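Local coordinates for probable starch synthase 4, chloroplastic/amyloplastic (Arabidopsis thaliana, PDB 6GNE), which is a probable plastid starch synthase with the two-domain GT-B glycosyltransferase fold, and holds ADP in this model, at residues K298-P310 / F363-Y375. Residues are numbered along the deposited sequence; the frame is centred on the assembly and turned at random.
With ADP (adenosine-5'-diphosphate), chain F.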
loop_
_atom_site.group_PDB
_atom_site.type_symbol
_atom_site.label_atom_id
_atom_site.label_comp_id
_atom_site.label_asym_id
_atom_site.label_seq_id
_atom_site.Cartn_x
_atom_site.Cartn_y
_atom_site.Cartn_z
ATOM N N LYS A 298 8.105 18.537 22.052
ATOM C CA LYS A 298 9.316 19.355 22.189
ATOM C C LYS A 298 9.925 19.646 20.800
ATOM O O LYS A 298 10.286 20.776 20.508
ATOM C CB LYS A 298 10.297 18.648 23.141
ATOM C CG LYS A 298 11.630 19.302 23.392
ATOM C CD LYS A 298 12.120 19.013 24.810
ATOM C CE LYS A 298 11.502 19.973 25.856
ATOM N NZ LYS A 298 12.220 20.005 27.173
ATOM N N GLN A 299 10.001 18.646 19.927
ATOM C CA GLN A 299 10.549 18.891 18.596
ATOM C C GLN A 299 9.675 19.876 17.808
ATOM O O GLN A 299 10.202 20.728 17.117
ATOM C CB GLN A 299 10.739 17.590 17.819
ATOM C CG GLN A 299 11.308 17.780 16.411
ATOM C CD GLN A 299 11.446 16.462 15.675
ATOM O OE1 GLN A 299 12.346 15.706 15.983
ATOM N NE2 GLN A 299 10.549 16.173 14.718
ATOM N N LEU A 300 8.347 19.749 17.911
ATOM C CA LEU A 300 7.419 20.557 17.103
ATOM C C LEU A 300 7.042 21.895 17.725
ATOM O O LEU A 300 6.504 22.736 17.029
ATOM C CB LEU A 300 6.146 19.772 16.809
ATOM C CG LEU A 300 6.363 18.504 15.987
ATOM C CD1 LEU A 300 5.042 17.782 15.812
ATOM C CD2 LEU A 300 7.022 18.763 14.635
ATOM N N GLY A 301 7.319 22.079 19.017
ATOM C CA GLY A 301 6.926 23.294 19.724
ATOM C C GLY A 301 5.487 23.286 20.196
ATOM O O GLY A 301 4.905 24.348 20.361
ATOM N N LEU A 302 4.929 22.088 20.416
ATOM C CA LEU A 302 3.613 21.921 21.029
ATOM C C LEU A 302 3.710 21.959 22.557
ATOM O O LEU A 302 4.703 21.537 23.124
ATOM C CB LEU A 302 3.004 20.599 20.625
ATOM C CG LEU A 302 2.814 20.291 19.151
ATOM C CD1 LEU A 302 2.505 18.802 18.991
ATOM C CD2 LEU A 302 1.723 21.161 18.545
ATOM N N SER A 303 2.664 22.438 23.212
ATOM C CA SER A 303 2.638 22.556 24.663
ATOM C C SER A 303 2.575 21.211 25.384
ATOM O O SER A 303 1.780 20.342 25.032
ATOM C CB SER A 303 1.444 23.402 25.096
ATOM O OG SER A 303 1.337 23.465 26.502
ATOM N N SER A 304 3.415 21.052 26.403
ATOM C CA SER A 304 3.353 19.886 27.274
ATOM C C SER A 304 2.965 20.301 28.688
ATOM O O SER A 304 3.053 19.503 29.598
ATOM C CB SER A 304 4.673 19.095 27.226
ATOM O OG SER A 304 5.732 19.885 27.687
ATOM N N ALA A 305 2.491 21.533 28.857
ATOM C CA ALA A 305 2.027 22.015 30.171
ATOM C C ALA A 305 1.007 21.104 30.823
ATOM O O ALA A 305 1.060 20.927 32.032
ATOM C CB ALA A 305 1.424 23.399 30.083
ATOM N N GLU A 306 0.052 20.589 30.045
ATOM C CA GLU A 306 -0.960 19.668 30.595
ATOM C C GLU A 306 -0.591 18.196 30.339
ATOM O O GLU A 306 -0.117 17.809 29.257
ATOM C CB GLU A 306 -2.369 19.957 30.058
ATOM C CG GLU A 306 -2.839 21.403 30.205
ATOM C CD GLU A 306 -3.630 21.873 28.983
ATOM O OE1 GLU A 306 -3.484 23.037 28.551
ATOM O OE2 GLU A 306 -4.352 21.033 28.385
ATOM N N SER A 307 -0.793 17.394 31.390
ATOM C CA SER A 307 -0.901 15.927 31.311
ATOM C C SER A 307 -2.363 15.599 30.932
ATOM O O SER A 307 -3.309 16.390 31.233
ATOM C CB SER A 307 -0.528 15.285 32.663
ATOM O OG SER A 307 -0.985 16.105 33.743
ATOM N N ARG A 308 -2.546 14.464 30.257
ATOM C CA ARG A 308 -3.883 14.064 29.766
ATOM C C ARG A 308 -4.555 15.023 28.767
ATOM O O ARG A 308 -5.763 15.196 28.778
ATOM C CB ARG A 308 -4.809 13.775 30.969
ATOM C CG ARG A 308 -4.497 12.433 31.613
ATOM C CD ARG A 308 -5.254 11.291 30.924
ATOM N NE ARG A 308 -4.343 10.276 30.409
ATOM C CZ ARG A 308 -4.727 9.188 29.775
ATOM N NH1 ARG A 308 -3.797 8.380 29.298
ATOM N NH2 ARG A 308 -6.000 8.925 29.547
ATOM N N ARG A 309 -3.765 15.560 27.853
ATOM C CA ARG A 309 -4.301 16.142 26.645
ATOM C C ARG A 309 -4.015 15.121 25.530
ATOM O O ARG A 309 -2.857 14.816 25.269
ATOM C CB ARG A 309 -3.644 17.495 26.387
ATOM C CG ARG A 309 -4.375 18.315 25.370
ATOM C CD ARG A 309 -3.800 19.708 25.173
ATOM N NE ARG A 309 -4.647 20.760 25.732
ATOM C CZ ARG A 309 -5.548 21.515 25.077
ATOM N NH1 ARG A 309 -6.204 22.442 25.767
ATOM N NH2 ARG A 309 -5.805 21.402 23.766
ATOM N N PRO A 310 -5.066 14.550 24.908
ATOM C CA PRO A 310 -4.838 13.533 23.886
ATOM C C PRO A 310 -4.245 14.130 22.585
ATOM O O PRO A 310 -4.700 15.174 22.123
ATOM C CB PRO A 310 -6.236 12.962 23.647
ATOM C CG PRO A 310 -7.136 14.088 23.940
ATOM C CD PRO A 310 -6.494 14.847 25.063
ATOM N N PHE A 363 -1.847 28.010 11.967
ATOM C CA PHE A 363 -1.291 27.360 13.167
ATOM C C PHE A 363 0.260 27.295 13.246
ATOM O O PHE A 363 0.794 26.473 13.995
ATOM C CB PHE A 363 -1.881 25.925 13.286
ATOM C CG PHE A 363 -3.396 25.873 13.495
ATOM C CD1 PHE A 363 -3.986 26.340 14.669
ATOM C CD2 PHE A 363 -4.227 25.327 12.537
ATOM C CE1 PHE A 363 -5.369 26.306 14.847
ATOM C CE2 PHE A 363 -5.603 25.258 12.723
ATOM C CZ PHE A 363 -6.176 25.772 13.859
ATOM N N LYS A 364 0.974 28.161 12.520
ATOM C CA LYS A 364 2.483 28.130 12.421
ATOM C C LYS A 364 3.226 27.632 13.673
ATOM O O LYS A 364 3.983 26.630 13.619
ATOM C CB LYS A 364 3.049 29.529 12.097
ATOM C CG LYS A 364 3.086 29.975 10.633
ATOM C CD LYS A 364 3.535 31.445 10.558
ATOM C CE LYS A 364 3.067 32.148 9.294
ATOM N NZ LYS A 364 3.806 31.695 8.080
ATOM N N SER A 365 3.018 28.368 14.773
ATOM C CA SER A 365 3.596 28.026 16.090
ATOM C C SER A 365 2.511 28.005 17.165
ATOM O O SER A 365 2.689 28.543 18.252
ATOM C CB SER A 365 4.730 28.974 16.461
ATOM O OG SER A 365 4.260 30.296 16.440
ATOM N N HIS A 366 1.378 27.384 16.836
ATOM C CA HIS A 366 0.312 27.133 17.803
ATOM C C HIS A 366 0.775 26.066 18.790
ATOM O O HIS A 366 1.541 25.149 18.444
ATOM C CB HIS A 366 -0.972 26.635 17.106
ATOM C CG HIS A 366 -2.212 26.788 17.931
ATOM N ND1 HIS A 366 -2.831 25.722 18.541
ATOM C CD2 HIS A 366 -2.944 27.881 18.252
ATOM C CE1 HIS A 366 -3.894 26.146 19.200
ATOM N NE2 HIS A 366 -3.997 27.451 19.023
ATOM N N ASP A 367 0.285 26.178 20.012
ATOM C CA ASP A 367 0.634 25.231 21.051
ATOM C C ASP A 367 0.113 23.800 20.844
ATOM O O ASP A 367 0.684 22.872 21.404
ATOM C CB ASP A 367 0.120 25.719 22.409
ATOM C CG ASP A 367 0.893 26.863 22.973
ATOM O OD1 ASP A 367 1.874 27.338 22.361
ATOM O OD2 ASP A 367 0.460 27.296 24.055
ATOM N N HIS A 368 -0.971 23.630 20.083
ATOM C CA HIS A 368 -1.708 22.366 20.022
ATOM C C HIS A 368 -1.910 21.781 18.608
ATOM O O HIS A 368 -2.353 20.660 18.494
ATOM C CB HIS A 368 -3.068 22.541 20.725
ATOM C CG HIS A 368 -2.961 23.127 22.097
ATOM N ND1 HIS A 368 -2.870 22.363 23.241
ATOM C CD2 HIS A 368 -2.900 24.420 22.508
ATOM C CE1 HIS A 368 -2.762 23.157 24.294
ATOM N NE2 HIS A 368 -2.779 24.408 23.873
ATOM N N VAL A 369 -1.595 22.511 17.544
ATOM C CA VAL A 369 -1.786 22.005 16.185
ATOM C C VAL A 369 -0.561 22.253 15.324
ATOM O O VAL A 369 -0.106 23.381 15.227
ATOM C CB VAL A 369 -3.026 22.650 15.532
ATOM C CG1 VAL A 369 -3.215 22.154 14.108
ATOM C CG2 VAL A 369 -4.261 22.269 16.334
ATOM N N ARG A 370 -0.038 21.197 14.694
ATOM C CA ARG A 370 1.044 21.347 13.713
ATOM C C ARG A 370 0.778 20.492 12.505
ATOM O O ARG A 370 0.382 19.352 12.637
ATOM C CB ARG A 370 2.403 21.004 14.315
ATOM C CG ARG A 370 3.584 21.492 13.472
ATOM C CD ARG A 370 3.925 22.979 13.623
ATOM N NE ARG A 370 4.356 23.320 14.977
ATOM C CZ ARG A 370 3.625 23.984 15.895
ATOM N NH1 ARG A 370 2.378 24.394 15.628
ATOM N NH2 ARG A 370 4.121 24.231 17.131
ATOM N N LEU A 371 0.982 21.074 11.328
ATOM C CA LEU A 371 0.770 20.406 10.044
ATOM C C LEU A 371 2.104 20.315 9.348
ATOM O O LEU A 371 2.790 21.316 9.205
ATOM C CB LEU A 371 -0.201 21.211 9.174
ATOM C CG LEU A 371 -1.676 20.917 9.404
ATOM C CD1 LEU A 371 -2.079 21.226 10.822
ATOM C CD2 LEU A 371 -2.534 21.726 8.451
ATOM N N LEU A 372 2.458 19.111 8.916
ATOM C CA LEU A 372 3.753 18.857 8.281
ATOM C C LEU A 372 3.476 18.364 6.851
ATOM O O LEU A 372 3.235 17.187 6.609
ATOM C CB LEU A 372 4.526 17.846 9.118
ATOM C CG LEU A 372 4.868 18.405 10.507
ATOM C CD1 LEU A 372 5.120 17.266 11.498
ATOM C CD2 LEU A 372 6.041 19.383 10.460
ATOM N N LEU A 373 3.427 19.313 5.926
ATOM C CA LEU A 373 2.959 19.045 4.575
ATOM C C LEU A 373 4.076 18.514 3.700
ATOM O O LEU A 373 4.652 19.243 2.907
ATOM C CB LEU A 373 2.302 20.288 3.980
ATOM C CG LEU A 373 1.110 20.806 4.815
ATOM C CD1 LEU A 373 0.424 21.966 4.077
ATOM C CD2 LEU A 373 0.119 19.714 5.191
ATOM N N LYS A 374 4.391 17.240 3.894
ATOM C CA LYS A 374 5.507 16.577 3.233
ATOM C C LYS A 374 5.481 15.056 3.485
ATOM O O LYS A 374 4.798 14.593 4.377
ATOM C CB LYS A 374 6.852 17.140 3.734
ATOM C CG LYS A 374 7.097 16.897 5.226
ATOM C CD LYS A 374 8.294 17.657 5.760
ATOM C CE LYS A 374 8.667 17.109 7.121
ATOM N NZ LYS A 374 9.825 17.836 7.668
ATOM N N TYR A 375 6.223 14.311 2.665
ATOM C CA TYR A 375 6.505 12.893 2.881
ATOM C C TYR A 375 7.723 12.839 3.794
ATOM O O TYR A 375 8.705 13.445 3.469
ATOM C CB TYR A 375 6.798 12.152 1.547
ATOM C CG TYR A 375 6.903 10.682 1.787
ATOM C CD1 TYR A 375 5.744 9.897 1.890
ATOM C CD2 TYR A 375 8.154 10.068 2.035
ATOM C CE1 TYR A 375 5.803 8.539 2.192
ATOM C CE2 TYR A 375 8.222 8.720 2.356
ATOM C CZ TYR A 375 7.035 7.958 2.424
ATOM O OH TYR A 375 7.086 6.610 2.734
HETATM P PB ADP F . -2.158 4.240 0.640
HETATM O O1B ADP F . -1.604 3.000 0.003
HETATM O O2B ADP F . -1.225 5.411 0.754
HETATM O O3B ADP F . -3.466 4.640 -0.003
HETATM P PA ADP F . -1.875 2.661 3.037
HETATM O O1A ADP F . -2.417 2.844 4.425
HETATM O O2A ADP F . -2.140 1.310 2.424
HETATM O O3A ADP F . -2.500 3.862 2.165
HETATM O "O5'" ADP F . -0.288 2.902 2.991
HETATM C "C5'" ADP F . 0.310 4.123 3.429
HETATM C "C4'" ADP F . 1.798 3.997 3.806
HETATM O "O4'" ADP F . 2.493 5.202 3.449
HETATM C "C3'" ADP F . 2.031 3.864 5.297
HETATM O "O3'" ADP F . 3.262 3.192 5.504
HETATM C "C2'" ADP F . 2.175 5.290 5.763
HETATM O "O2'" ADP F . 2.901 5.405 6.973
HETATM C "C1'" ADP F . 2.940 5.885 4.619
HETATM N N9 ADP F . 2.701 7.333 4.426
HETATM C C8 ADP F . 1.638 7.910 3.854
HETATM N N7 ADP F . 1.795 9.252 3.809
HETATM C C5 ADP F . 2.983 9.551 4.358
HETATM C C6 ADP F . 3.775 10.788 4.640
HETATM N N6 ADP F . 3.279 12.007 4.310
HETATM N N1 ADP F . 4.990 10.632 5.239
HETATM C C2 ADP F . 5.454 9.402 5.579
HETATM N N3 ADP F . 4.781 8.262 5.355
HETATM C C4 ADP F . 3.569 8.275 4.765
#
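Arg370, on the outermost strand 369-372 of the parallel sheet, meets the C-terminal end of helix 287-300. Its CB points toward that helix end. CG lies anti to the backbone N (chi1 -165°). Bends at chi2 (80°) and chi3 (64°) then turn CD and NE toward Leu300. This brings Leu300 O to the edge of the guanidinium, near its plane, while NE and NH2 stand tilted from the carbonyl plane. CZ sits 3.3 Å from Leu300 O. NE donates to Leu300 O at 3.0 Å and NH2 donates to the same Leu300 O at 2.8 Å, a side-on grip from one face of the carbonyl plane. NH1 and NH2 together clasp His366 O end-on. Leu302 CD2 lies over one face of the group, offset toward the rim, and Lys364 O lies over the opposite face. Gly301, with positive phi, takes the chain out of the helix.

Beyond it, Ser303 N donates to Asp367 O at 2.7 Å, in the carbonyl plane and on a lone pair. Leu302 CB and CD2 rest against the same oxygen. Further on, the Arg309 guanidinium has His368 CE1 over its centre, 3.2 Å above the plane. Arg309 NE donates an almost straight hydrogen bond to Glu306 OE2 at 2.7 Å, part of a salt bridge. Leu300 CD2 and Leu372 CD1 touch tip to tip at 4.0 Å.

The connection after helix 287-300 thus packs on the edge strand of the C-terminal, Rossmann-like GT-B domain. Past that strand, Lys374 O accepts from ADP N6. Four bonds fix the rotation of the Arg370 guanidinium. Its positive charge probably also suits the partial negative charge at the helix C-terminus.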